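Local structure of luciferase-like monooxygenase (Streptomyces bottropensis, 7BIP) at residues Phe8-Pro13 / Glu49-Ser54; Val40-Glu44 / Pro57-Leu61; Pro170-Val174 / Thr224-His229; Cys234-Glu238 / Arg337-Phe342; Ala250-Ala254 / Ser327-Pro331. The protein probably acts as a luciferase-like monooxygenase in the biosynthesis of the aromatic polyketide rishirilide. All coordinates share one frame; numbering follows the deposited sequence.

Contact 1: residues Phe8-Pro13 / Glu49-Ser54; sequences FPTVGP and EYGGYS
F8 and Y50 meet as an oblique aromatic pair, their ring planes turned 52° apart. CZ of F8 sits over one face of the Y50 ring near its rim, 3.4 Å from CZ of Y50. CE2 of F8 also comes within 3.6 Å of the backbone N of G51. The methyl CG2 of T10 lies alongside Y50, both side chains pointing the same way. CB of Y53 packs on CG of P9 at 3.9 Å. V11 crosses Y53 at about a right angle, and CG1 of V11 makes a CH-pi contact 4.0 Å from the Y53 ring centroid. V11 has CG1 between its backbone N and carbonyl carbon (chi1 61°), which sets this methyl over the face. Both segments are loops that follow parallel strands of a TIM barrel, 2-6 and 39-42. Their backbones join at a single bridge, T10 with Y50. G51 N donates to P9 O at 2.7 Å, and V11 N donates to E49 O at 3.1 Å from above the carbonyl plane. A water links V11 O, E49 O and Y53 N. G51 opens a type I turn; its backbone angles would jam a CB against the preceding carbonyl oxygen. CG of E49 rests on CA of G12 at 3.5 Å, and the carboxylate of E49 goes on to a salt bridge with R253. The hydroxyl of Y53 is hydrogen-bonded to K16 O.

Contact 2: residues Val40-Glu44 / Pro57-Leu61; sequences VKTVE and PVTFL
E44 runs obliquely past the CD corner of P57, the first residue of the helix segment. CB of E44 is 3.5 Å from CD of P57. CG of E44, anti to the backbone N (chi1 -178°), keeps the extended chain beside the proline, 3.9 Å from CD of P57. At the tip, OE1 of E44 passes CD of P57 at 4.1 Å and is hydrogen-bonded to L79 N. OE2 turns to the hydroxyl of Y46, and has a long, weak ion pair with K87 of the second subunit. The backbone takes part as well: V43 O comes within 3.3 Å of CB of P57. This is one step of a beta-alpha-beta unit of the TIM barrel, strand 39-42, helix 57-67 and strand 72-78. The short axes of strand 40-42 and helix 57-61 run nearly antiparallel, at 152°, and come within 8.9 Å. The methyl of T42 makes the central contact. CG2 of T42 touches CB of P57 at 3.6 Å, and also reaches CD2 of F60 and CG of L61. OG1 of T42 is hydrogen-bonded to L7 O. Further back along the strand, CG1 of V40 meets the edge of the F60 ring, 4.2 Å from CE2 of F60. CD2 of L61 packs on V40 O at 3.7 Å. The CB of K41 is turned from the helix; its NZ is hydrogen-bonded to S322 OG. K41 has been seen to bind calcium in this protein, though no ion is bound to this chain there.

Contact 3: residues Pro170-Val174 / Thr224-His229; sequences PRILV and TEEDIH
L173 and D227 bring the two backbones nearest, with their CA atoms 6.9 Å apart, and no backbone hydrogen bond joins the segments. Side chains span the gap. R171 runs out to D227 and E226 in a salt-bridge network. NH1 of R171 is modelled 2.4 Å from OD1 of D227; this is very short, so its exact length is doubtful. The oxygen comes at the guanidinium edge, and the guanidinium and carboxylate planes are 66° apart. The bend of R171 at chi3 (-57°) turns the guanidinium toward this group. CB of E226 lies over one guanidinium face, 3.8 Å from NH2 of R171. The carboxylate of E226 adds a long salt bridge, OE1 to NH2 of R171 at 3.9 Å. No N-H points at that oxygen, so charge alone is at work. The segments lie at the start of strands 171-175 and 228-236 of the parallel TIM-barrel sheet. Strand 192-195 pairs with both of them and stands between them in that sheet. D227 is also held from its own segment: T224 N donates to the anti lone pair of D227 OD2, at 2.9 Å. OG1 of T224 accepts from E226 N at 3.2 Å, which makes an ST turn. OE2 of E226 is hydrogen-bonded to H38. Further along the strands L173 makes the contact. Its CD2 packs on D227 O and lies 3.5 Å from CD2 of H229, the L173 and H229 side chains crossing at about a right angle. ND1 of H229 is hydrogen-bonded to K41 NZ.

Contact 4: residues Cys234-Glu238 / Arg337-Phe342; sequences CYLAE and RTMRLF
R337 and Y235 present two flat groups to each other, with guanidinium and ring planes 82° apart. A237 CB sits over the centre of one guanidinium face. At the guanidinium edge, NH2 of R337 donates to OH of Y235 at 2.9 Å, with the oxygen in the guanidinium plane. Another edge position is taken by a water, which accepts from NE of R337 and donates to L236 O. The bend of the arginine at chi3 (69°) turns one guanidinium face to CB of A237. OG1 of T338 lies over one face of the Y235 ring, near the rim. With a leucine in place of R337, the Y235 hydroxyl would probably lose one of its partners and E242 its salt-bridge mate. The contact joins the end of strand 228-236 of the TIM barrel to helix 332-345, which follows strand 320-324 and packs outside the sheet. The short axes of strand 234-236 and helix 337-342 approach to 7.1 Å and cross at 76°. T338 stands at that crossing. L236 N donates to OG1 of T338 at 3.0 Å in a nearly straight bond. A second water joins the same OG1 to C234 O. The methyl CG2 of T338 packs on SG of C234 at 3.8 Å. CD2 of L236 packs against L341 and F342, 4.0 Å from CB of each. CD1 of L341 rests on CA of A237 at 3.6 Å. OH of Y235 is also hydrogen-bonded to E334.

Contact 5: residues Ala250-Ala254 / Ser327-Pro331; sequences ASERA and SGAMP
A type II' beta turn from S327 to M330, between strand 320-324 and helix 332-345, touches helix 240-262 at A250. The main polar link is from S327. Its OG donates to A250 O at 3.0 Å. The hydroxyl comes from above the carbonyl plane, 40° out of it. A250 O also accepts the regular helix bond from A254 N, so two donors grip this oxygen. OG of S327 is anti to the backbone N (chi1 -176°), which carries it to A250 O. CB of S327 packs on CB of A250 at 3.6 Å. Helix 240-262 follows strand 228-236 of the TIM barrel, so the contact ties that helix to the loop after strand 320-324. M330 N closes the turn on S327 O at 3.0 Å. The methyl CE of M330 then meets CB of A250 at 3.5 Å. G328 passes one turn along the helix from A250, with its CA 4.1 Å from CG of R253. A CB on G328 would come tight against that CG, and the positive phi of 63° also suits glycine. The guanidinium of R253 forms a salt bridge with E15. OG of S327 has a further hydrogen bond to T10 OG1. An alanine in place of S327 would probably leave A250 O without its second donor and T10 OG1 without this mate. M330 O is hydrogen-bonded to K16 NZ, just before the P331 N-cap position of helix 332-345.

Contacts 1, 2 and 4 are buried, contact 3 is partly so, and contact 5 lies at the surface. Contact 2 is almost wholly apolar, with no hydrogen bond across its segments. Contact 3 uses charges at the start of its strands, and contact 4 mixes apolar packing with polar groups and waters. Contact 5 relies on one serine-to-carbonyl hydrogen bond and small apolar touches. Contact 1 joins loops by backbone bonds and rings. Contacts 3 and 4 share strand 228-236 at its two ends. Contact 1 touches contact 2 through S54 and V43, and it also reaches contact 5. Contacts 2 and 3 meet too, while contacts 4 and 5 meet where Y235 packs on M330.

Contact 1: residues Phe8-Pro13 / Glu49-Ser54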
# COMPACT_ATOMS: atom_id res chain seq x y z
N PHE A 8 -6.38 8.37 -13.05
CA PHE A 8 -7.29 7.25 -13.25
C PHE A 8 -6.80 6.48 -14.46
O PHE A 8 -6.88 7.00 -15.58
CB PHE A 8 -8.70 7.77 -13.48
CG PHE A 8 -9.79 6.73 -13.45
CD1 PHE A 8 -10.93 6.93 -12.68
CD2 PHE A 8 -9.73 5.60 -14.24
CE1 PHE A 8 -11.95 6.00 -12.65
CE2 PHE A 8 -10.76 4.67 -14.23
CZ PHE A 8 -11.87 4.88 -13.43
N PRO A 9 -6.30 5.24 -14.32
CA PRO A 9 -5.81 4.50 -15.49
C PRO A 9 -6.97 3.90 -16.29
O PRO A 9 -7.84 3.23 -15.75
CB PRO A 9 -4.93 3.41 -14.88
CG PRO A 9 -5.52 3.18 -13.54
CD PRO A 9 -6.08 4.51 -13.06
N THR A 10 -6.97 4.16 -17.60
CA THR A 10 -7.88 3.52 -18.54
C THR A 10 -6.97 2.97 -19.64
O THR A 10 -6.80 3.59 -20.69
CB THR A 10 -8.94 4.49 -19.08
OG1 THR A 10 -8.31 5.70 -19.52
CG2 THR A 10 -9.91 4.82 -18.00
N VAL A 11 -6.37 1.82 -19.37
CA VAL A 11 -5.27 1.32 -20.18
C VAL A 11 -5.09 -0.15 -19.87
O VAL A 11 -5.33 -0.60 -18.75
CB VAL A 11 -3.97 2.12 -19.92
CG1 VAL A 11 -3.56 1.99 -18.45
CG2 VAL A 11 -2.87 1.67 -20.86
N GLY A 12 -4.70 -0.92 -20.89
CA GLY A 12 -4.38 -2.31 -20.71
C GLY A 12 -3.00 -2.61 -21.26
O GLY A 12 -2.37 -1.77 -21.90
N PRO A 13 -2.51 -3.83 -21.02
CA PRO A 13 -1.10 -4.13 -21.32
C PRO A 13 -0.74 -4.00 -22.79
O PRO A 13 0.43 -3.77 -23.11
CB PRO A 13 -0.91 -5.57 -20.82
CG PRO A 13 -2.27 -6.08 -20.47
CD PRO A 13 -3.16 -4.90 -20.24
N GLU A 49 -9.51 -2.91 -18.02
CA GLU A 49 -8.72 -1.75 -18.42
C GLU A 49 -9.24 -0.46 -17.80
O GLU A 49 -8.46 0.46 -17.52
CB GLU A 49 -8.67 -1.64 -19.95
CG GLU A 49 -7.85 -2.75 -20.59
CD GLU A 49 -8.43 -3.23 -21.90
OE1 GLU A 49 -8.71 -2.39 -22.79
OE2 GLU A 49 -8.61 -4.46 -22.04
N TYR A 50 -10.55 -0.39 -17.56
CA TYR A 50 -11.14 0.72 -16.81
C TYR A 50 -10.75 0.66 -15.33
O TYR A 50 -11.41 -0.00 -14.53
CB TYR A 50 -12.67 0.71 -16.96
CG TYR A 50 -13.39 1.88 -16.31
CD1 TYR A 50 -13.41 3.13 -16.90
CD2 TYR A 50 -14.04 1.71 -15.09
CE1 TYR A 50 -14.08 4.19 -16.30
CE2 TYR A 50 -14.71 2.76 -14.48
CZ TYR A 50 -14.73 3.99 -15.09
OH TYR A 50 -15.39 5.03 -14.47
N GLY A 51 -9.65 1.33 -14.97
CA GLY A 51 -9.24 1.46 -13.59
C GLY A 51 -8.38 0.34 -13.05
O GLY A 51 -7.81 0.49 -11.95
N GLY A 52 -8.24 -0.78 -13.77
CA GLY A 52 -7.74 -2.01 -13.17
C GLY A 52 -6.26 -2.03 -12.86
O GLY A 52 -5.82 -2.89 -12.08
N TYR A 53 -5.47 -1.12 -13.44
CA TYR A 53 -4.09 -0.95 -12.99
C TYR A 53 -4.01 -0.43 -11.56
O TYR A 53 -2.91 -0.41 -10.99
CB TYR A 53 -3.30 0.01 -13.88
CG TYR A 53 -2.75 -0.60 -15.15
CD1 TYR A 53 -3.27 -1.79 -15.67
CD2 TYR A 53 -1.73 0.02 -15.85
CE1 TYR A 53 -2.77 -2.34 -16.84
CE2 TYR A 53 -1.22 -0.53 -17.03
CZ TYR A 53 -1.75 -1.70 -17.52
OH TYR A 53 -1.25 -2.24 -18.69
N SER A 54 -5.12 -0.02 -10.96
CA SER A 54 -5.09 0.49 -9.59
C SER A 54 -6.07 -0.27 -8.69
O SER A 54 -7.08 0.28 -8.23
CB SER A 54 -5.39 1.99 -9.59
OG SER A 54 -5.18 2.49 -8.27
O HOH W 1 -6.11 0.21 -16.09

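Contact 2: residues Val40-Glu44 / Pro57-Leu61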
# COMPACT_ATOMS: atom_id res chain seq x y z
N VAL A 40 -2.83 15.03 -5.43
CA VAL A 40 -2.77 13.92 -6.37
C VAL A 40 -3.80 12.89 -5.92
O VAL A 40 -3.79 12.46 -4.76
CB VAL A 40 -1.36 13.29 -6.42
CG1 VAL A 40 -1.36 12.05 -7.31
CG2 VAL A 40 -0.32 14.31 -6.92
N LYS A 41 -4.68 12.49 -6.83
CA LYS A 41 -5.76 11.55 -6.53
C LYS A 41 -5.59 10.31 -7.40
O LYS A 41 -5.07 10.38 -8.50
CB LYS A 41 -7.13 12.22 -6.80
CG LYS A 41 -8.36 11.32 -6.64
CD LYS A 41 -9.64 12.14 -6.84
CE LYS A 41 -9.91 13.07 -5.66
NZ LYS A 41 -10.99 14.05 -6.03
N THR A 42 -6.01 9.15 -6.89
CA THR A 42 -6.18 7.99 -7.76
C THR A 42 -7.31 7.14 -7.23
O THR A 42 -7.93 7.45 -6.21
CB THR A 42 -4.87 7.20 -7.92
OG1 THR A 42 -5.00 6.32 -9.05
CG2 THR A 42 -4.56 6.38 -6.67
N VAL A 43 -7.57 6.02 -7.91
CA VAL A 43 -8.83 5.29 -7.81
C VAL A 43 -8.57 3.85 -7.36
O VAL A 43 -7.44 3.40 -7.25
CB VAL A 43 -9.59 5.31 -9.14
CG1 VAL A 43 -9.63 6.72 -9.69
CG2 VAL A 43 -8.91 4.37 -10.13
N GLU A 44 -9.67 3.13 -7.11
CA GLU A 44 -9.63 1.69 -6.82
C GLU A 44 -10.56 0.98 -7.79
O GLU A 44 -11.77 1.24 -7.80
CB GLU A 44 -10.05 1.38 -5.38
CG GLU A 44 -9.98 -0.12 -5.04
CD GLU A 44 -10.35 -0.43 -3.61
OE1 GLU A 44 -10.48 0.53 -2.81
OE2 GLU A 44 -10.53 -1.62 -3.27
N PRO A 57 -5.34 1.90 -4.30
CA PRO A 57 -4.83 3.28 -4.41
C PRO A 57 -3.82 3.64 -3.34
O PRO A 57 -2.92 4.44 -3.61
CB PRO A 57 -6.11 4.13 -4.28
CG PRO A 57 -7.09 3.22 -3.59
CD PRO A 57 -6.80 1.87 -4.14
N VAL A 58 -3.95 3.06 -2.14
CA VAL A 58 -3.01 3.39 -1.07
C VAL A 58 -1.58 3.03 -1.48
O VAL A 58 -0.63 3.73 -1.11
CB VAL A 58 -3.43 2.68 0.23
CG1 VAL A 58 -2.32 2.75 1.29
CG2 VAL A 58 -4.71 3.28 0.74
N THR A 59 -1.40 1.92 -2.23
CA THR A 59 -0.05 1.51 -2.63
C THR A 59 0.58 2.54 -3.55
O THR A 59 1.75 2.92 -3.36
CB THR A 59 -0.09 0.13 -3.31
OG1 THR A 59 -0.56 -0.84 -2.38
CG2 THR A 59 1.31 -0.29 -3.79
N PHE A 60 -0.18 3.05 -4.53
CA PHE A 60 0.35 4.12 -5.36
C PHE A 60 0.56 5.40 -4.55
O PHE A 60 1.59 6.08 -4.70
CB PHE A 60 -0.58 4.42 -6.54
CG PHE A 60 -0.15 5.62 -7.31
CD1 PHE A 60 0.89 5.52 -8.22
CD2 PHE A 60 -0.73 6.87 -7.09
CE1 PHE A 60 1.35 6.63 -8.93
CE2 PHE A 60 -0.29 7.99 -7.79
CZ PHE A 60 0.75 7.87 -8.72
N LEU A 61 -0.42 5.78 -3.73
CA LEU A 61 -0.31 7.06 -3.04
C LEU A 61 0.83 7.07 -2.01
O LEU A 61 1.38 8.14 -1.73
CB LEU A 61 -1.64 7.42 -2.38
CG LEU A 61 -2.77 7.72 -3.37
CD1 LEU A 61 -4.09 7.80 -2.61
CD2 LEU A 61 -2.51 8.99 -4.19

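Contact 3: residues Pro170-Val174 / Thr224-His229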
# COMPACT_ATOMS: atom_id res chain seq x y z
N PRO A 170 -7.61 11.84 9.12
CA PRO A 170 -7.75 12.48 7.82
C PRO A 170 -9.20 12.84 7.52
O PRO A 170 -10.14 12.19 7.98
CB PRO A 170 -7.23 11.42 6.84
CG PRO A 170 -6.28 10.63 7.65
CD PRO A 170 -6.91 10.54 9.01
N ARG A 171 -9.38 13.91 6.74
CA ARG A 171 -10.70 14.28 6.24
C ARG A 171 -11.36 13.08 5.58
O ARG A 171 -10.71 12.33 4.84
CB ARG A 171 -10.57 15.42 5.22
CG ARG A 171 -11.91 16.07 4.84
CD ARG A 171 -11.73 17.08 3.71
NE ARG A 171 -10.76 18.12 4.04
CZ ARG A 171 -11.06 19.24 4.69
NH1 ARG A 171 -12.31 19.47 5.07
NH2 ARG A 171 -10.11 20.14 4.95
N ILE A 172 -12.65 12.89 5.85
CA ILE A 172 -13.43 11.82 5.25
C ILE A 172 -14.38 12.44 4.23
O ILE A 172 -15.14 13.36 4.56
CB ILE A 172 -14.22 11.03 6.31
CG1 ILE A 172 -13.28 10.24 7.22
CG2 ILE A 172 -15.22 10.05 5.64
CD1 ILE A 172 -14.01 9.56 8.40
N LEU A 173 -14.33 11.95 2.99
CA LEU A 173 -15.28 12.37 1.96
C LEU A 173 -16.03 11.14 1.45
O LEU A 173 -15.45 10.06 1.33
CB LEU A 173 -14.58 13.07 0.80
CG LEU A 173 -13.72 14.25 1.25
CD1 LEU A 173 -12.26 13.81 1.30
CD2 LEU A 173 -13.91 15.44 0.32
N VAL A 174 -17.31 11.32 1.16
CA VAL A 174 -18.17 10.23 0.69
C VAL A 174 -18.56 10.52 -0.75
O VAL A 174 -19.12 11.58 -1.04
CB VAL A 174 -19.40 10.06 1.59
CG1 VAL A 174 -20.38 9.10 0.95
CG2 VAL A 174 -18.97 9.57 2.96
N THR A 224 -15.94 23.67 3.87
CA THR A 224 -15.01 24.49 3.10
C THR A 224 -14.92 23.95 1.68
O THR A 224 -15.48 22.91 1.34
CB THR A 224 -13.63 24.52 3.74
OG1 THR A 224 -12.99 23.25 3.52
CG2 THR A 224 -13.71 24.80 5.23
N GLU A 225 -14.17 24.66 0.84
CA GLU A 225 -13.99 24.20 -0.53
C GLU A 225 -13.24 22.87 -0.60
O GLU A 225 -13.35 22.16 -1.61
CB GLU A 225 -13.26 25.26 -1.37
CG GLU A 225 -11.91 25.67 -0.82
CD GLU A 225 -11.22 26.69 -1.70
OE1 GLU A 225 -10.12 27.16 -1.34
OE2 GLU A 225 -11.77 27.02 -2.76
N GLU A 226 -12.51 22.50 0.45
CA GLU A 226 -11.83 21.20 0.46
C GLU A 226 -12.75 20.05 0.85
O GLU A 226 -12.33 18.89 0.77
CB GLU A 226 -10.61 21.25 1.39
CG GLU A 226 -9.43 21.96 0.76
CD GLU A 226 -8.27 22.13 1.71
OE1 GLU A 226 -8.44 22.83 2.73
OE2 GLU A 226 -7.18 21.58 1.43
N ASP A 227 -13.99 20.34 1.24
CA ASP A 227 -14.96 19.30 1.59
C ASP A 227 -15.80 18.85 0.41
O ASP A 227 -16.64 17.96 0.57
CB ASP A 227 -15.89 19.81 2.71
CG ASP A 227 -15.18 19.90 4.04
OD1 ASP A 227 -14.55 18.90 4.44
OD2 ASP A 227 -15.26 20.97 4.68
N ILE A 228 -15.61 19.44 -0.77
CA ILE A 228 -16.42 19.14 -1.94
C ILE A 228 -15.47 18.89 -3.10
O ILE A 228 -14.74 19.80 -3.51
CB ILE A 228 -17.39 20.28 -2.27
CG1 ILE A 228 -18.39 20.50 -1.13
CG2 ILE A 228 -18.14 20.00 -3.57
CD1 ILE A 228 -19.18 21.79 -1.28
N HIS A 229 -15.46 17.66 -3.61
CA HIS A 229 -14.56 17.23 -4.68
C HIS A 229 -15.35 16.83 -5.91
O HIS A 229 -16.40 16.20 -5.81
CB HIS A 229 -13.71 16.03 -4.25
CG HIS A 229 -12.52 16.37 -3.40
ND1 HIS A 229 -11.27 15.84 -3.61
CD2 HIS A 229 -12.41 17.17 -2.31
CE1 HIS A 229 -10.43 16.31 -2.70
NE2 HIS A 229 -11.10 17.11 -1.89

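Contact 4: residues Cys234-Glu238 / Arg337-Phe342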
# COMPACT_ATOMS: atom_id res chain seq x y z
N CYS A 234 -9.31 16.29 -18.30
CA CYS A 234 -8.67 17.57 -18.58
C CYS A 234 -7.55 17.37 -19.59
O CYS A 234 -6.68 16.51 -19.40
CB CYS A 234 -8.12 18.20 -17.29
SG CYS A 234 -7.30 19.76 -17.56
N TYR A 235 -7.58 18.16 -20.66
CA TYR A 235 -6.53 18.13 -21.67
C TYR A 235 -6.37 19.54 -22.21
O TYR A 235 -7.34 20.12 -22.70
CB TYR A 235 -6.87 17.14 -22.80
CG TYR A 235 -5.71 16.89 -23.75
CD1 TYR A 235 -4.98 15.71 -23.67
CD2 TYR A 235 -5.35 17.83 -24.70
CE1 TYR A 235 -3.92 15.48 -24.53
CE2 TYR A 235 -4.29 17.61 -25.55
CZ TYR A 235 -3.58 16.44 -25.46
OH TYR A 235 -2.52 16.20 -26.31
N LEU A 236 -5.15 20.09 -22.13
CA LEU A 236 -4.88 21.44 -22.60
C LEU A 236 -3.81 21.40 -23.69
O LEU A 236 -2.85 20.63 -23.61
CB LEU A 236 -4.40 22.34 -21.46
CG LEU A 236 -5.45 23.05 -20.59
CD1 LEU A 236 -6.34 22.06 -19.87
CD2 LEU A 236 -4.78 23.99 -19.57
N ALA A 237 -3.99 22.25 -24.70
CA ALA A 237 -2.94 22.52 -25.68
C ALA A 237 -3.10 23.96 -26.15
O ALA A 237 -4.19 24.54 -26.05
CB ALA A 237 -3.01 21.55 -26.86
N GLU A 238 -2.01 24.54 -26.65
CA GLU A 238 -2.09 25.91 -27.18
C GLU A 238 -3.05 25.98 -28.37
O GLU A 238 -3.72 27.01 -28.57
CB GLU A 238 -0.70 26.41 -27.60
CG GLU A 238 0.26 26.63 -26.43
CD GLU A 238 0.05 27.98 -25.74
OE1 GLU A 238 -0.94 28.67 -26.06
OE2 GLU A 238 0.88 28.35 -24.88
N ARG A 337 2.28 18.35 -20.54
CA ARG A 337 1.96 19.63 -21.17
C ARG A 337 0.67 20.20 -20.61
O ARG A 337 0.59 21.40 -20.31
CB ARG A 337 1.84 19.46 -22.69
CG ARG A 337 1.34 20.73 -23.39
CD ARG A 337 1.35 20.57 -24.92
NE ARG A 337 0.37 19.61 -25.37
CZ ARG A 337 0.14 19.33 -26.64
NH1 ARG A 337 0.85 19.94 -27.59
NH2 ARG A 337 -0.78 18.43 -26.97
N THR A 338 -0.36 19.35 -20.44
CA THR A 338 -1.61 19.80 -19.84
C THR A 338 -1.35 20.42 -18.47
O THR A 338 -1.86 21.50 -18.16
CB THR A 338 -2.58 18.62 -19.70
OG1 THR A 338 -3.04 18.22 -21.00
CG2 THR A 338 -3.79 19.01 -18.85
N MET A 339 -0.55 19.74 -17.65
CA MET A 339 -0.30 20.25 -16.31
C MET A 339 0.50 21.55 -16.35
O MET A 339 0.21 22.49 -15.61
CB MET A 339 0.41 19.20 -15.46
CG MET A 339 -0.49 18.02 -15.13
SD MET A 339 0.45 16.72 -14.32
CE MET A 339 0.93 17.53 -12.80
N ARG A 340 1.51 21.62 -17.23
CA ARG A 340 2.32 22.83 -17.32
C ARG A 340 1.51 24.02 -17.81
O ARG A 340 1.66 25.13 -17.29
CB ARG A 340 3.53 22.59 -18.23
CG ARG A 340 4.56 21.65 -17.61
CD ARG A 340 5.92 21.74 -18.27
NE ARG A 340 6.90 20.92 -17.55
CZ ARG A 340 7.28 19.70 -17.93
NH1 ARG A 340 6.77 19.17 -19.04
NH2 ARG A 340 8.16 19.03 -17.21
N LEU A 341 0.63 23.81 -18.80
CA LEU A 341 -0.19 24.92 -19.28
C LEU A 341 -1.19 25.36 -18.22
O LEU A 341 -1.42 26.57 -18.05
CB LEU A 341 -0.92 24.51 -20.57
CG LEU A 341 -0.07 24.42 -21.83
CD1 LEU A 341 -0.88 23.81 -22.99
CD2 LEU A 341 0.49 25.79 -22.23
N PHE A 342 -1.78 24.41 -17.49
CA PHE A 342 -2.70 24.78 -16.43
C PHE A 342 -1.98 25.56 -15.35
O PHE A 342 -2.50 26.56 -14.85
CB PHE A 342 -3.35 23.52 -15.84
CG PHE A 342 -4.61 23.80 -15.07
CD1 PHE A 342 -5.85 23.59 -15.65
CD2 PHE A 342 -4.56 24.29 -13.77
CE1 PHE A 342 -7.02 23.85 -14.95
CE2 PHE A 342 -5.73 24.55 -13.07
CZ PHE A 342 -6.95 24.34 -13.67
O HOH W 2 -4.04 15.65 -20.26
O HOH W 3 -1.37 18.27 -23.81

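Contact 5: residues Ala250-Ala254 / Ser327-Pro331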
# COMPACT_ATOMS: atom_id res chain seq x y z
N ALA A 250 -8.97 10.69 -25.97
CA ALA A 250 -8.79 10.17 -24.61
C ALA A 250 -10.14 9.92 -23.94
O ALA A 250 -10.36 8.85 -23.37
CB ALA A 250 -7.96 11.16 -23.79
N SER A 251 -11.04 10.90 -24.00
CA SER A 251 -12.37 10.72 -23.41
C SER A 251 -13.12 9.59 -24.09
O SER A 251 -13.87 8.85 -23.44
CB SER A 251 -13.16 12.03 -23.50
OG SER A 251 -12.67 12.98 -22.58
N GLU A 252 -12.92 9.42 -25.40
CA GLU A 252 -13.52 8.30 -26.11
C GLU A 252 -12.98 6.97 -25.59
O GLU A 252 -13.74 6.02 -25.37
CB GLU A 252 -13.25 8.43 -27.61
CG GLU A 252 -14.12 7.55 -28.49
CD GLU A 252 -13.37 7.04 -29.71
OE1 GLU A 252 -14.02 6.53 -30.65
OE2 GLU A 252 -12.13 7.15 -29.73
N ARG A 253 -11.65 6.88 -25.43
CA ARG A 253 -11.03 5.65 -24.96
C ARG A 253 -11.51 5.28 -23.57
O ARG A 253 -11.79 4.11 -23.29
CB ARG A 253 -9.51 5.79 -24.98
CG ARG A 253 -8.76 4.71 -24.21
CD ARG A 253 -8.70 3.43 -25.02
NE ARG A 253 -8.10 2.33 -24.27
CZ ARG A 253 -8.80 1.42 -23.60
NH1 ARG A 253 -10.13 1.50 -23.55
NH2 ARG A 253 -8.18 0.44 -22.96
N ALA A 254 -11.60 6.26 -22.68
CA ALA A 254 -12.09 5.99 -21.33
C ALA A 254 -13.55 5.56 -21.34
O ALA A 254 -13.94 4.65 -20.61
CB ALA A 254 -11.89 7.23 -20.45
N SER A 327 -4.88 8.94 -19.99
CA SER A 327 -5.87 8.08 -20.64
C SER A 327 -5.26 7.26 -21.77
O SER A 327 -4.70 7.82 -22.72
CB SER A 327 -7.05 8.88 -21.19
OG SER A 327 -8.03 7.99 -21.73
N GLY A 328 -5.38 5.94 -21.67
CA GLY A 328 -4.95 5.08 -22.76
C GLY A 328 -3.47 5.20 -22.99
O GLY A 328 -2.67 5.27 -22.05
N ALA A 329 -3.09 5.23 -24.26
CA ALA A 329 -1.70 5.38 -24.65
C ALA A 329 -1.29 6.84 -24.80
O ALA A 329 -0.28 7.12 -25.46
CB ALA A 329 -1.43 4.63 -25.96
N MET A 330 -2.06 7.78 -24.21
CA MET A 330 -1.70 9.19 -24.25
C MET A 330 -0.26 9.36 -23.76
O MET A 330 0.06 8.94 -22.64
CB MET A 330 -2.63 10.04 -23.38
CG MET A 330 -2.11 11.48 -23.18
SD MET A 330 -3.11 12.53 -22.10
CE MET A 330 -4.75 12.13 -22.70
N PRO A 331 0.62 9.93 -24.58
CA PRO A 331 2.01 10.11 -24.16
C PRO A 331 2.09 10.87 -22.86
O PRO A 331 1.31 11.79 -22.60
CB PRO A 331 2.63 10.90 -25.32
CG PRO A 331 1.78 10.59 -26.50
CD PRO A 331 0.39 10.33 -25.98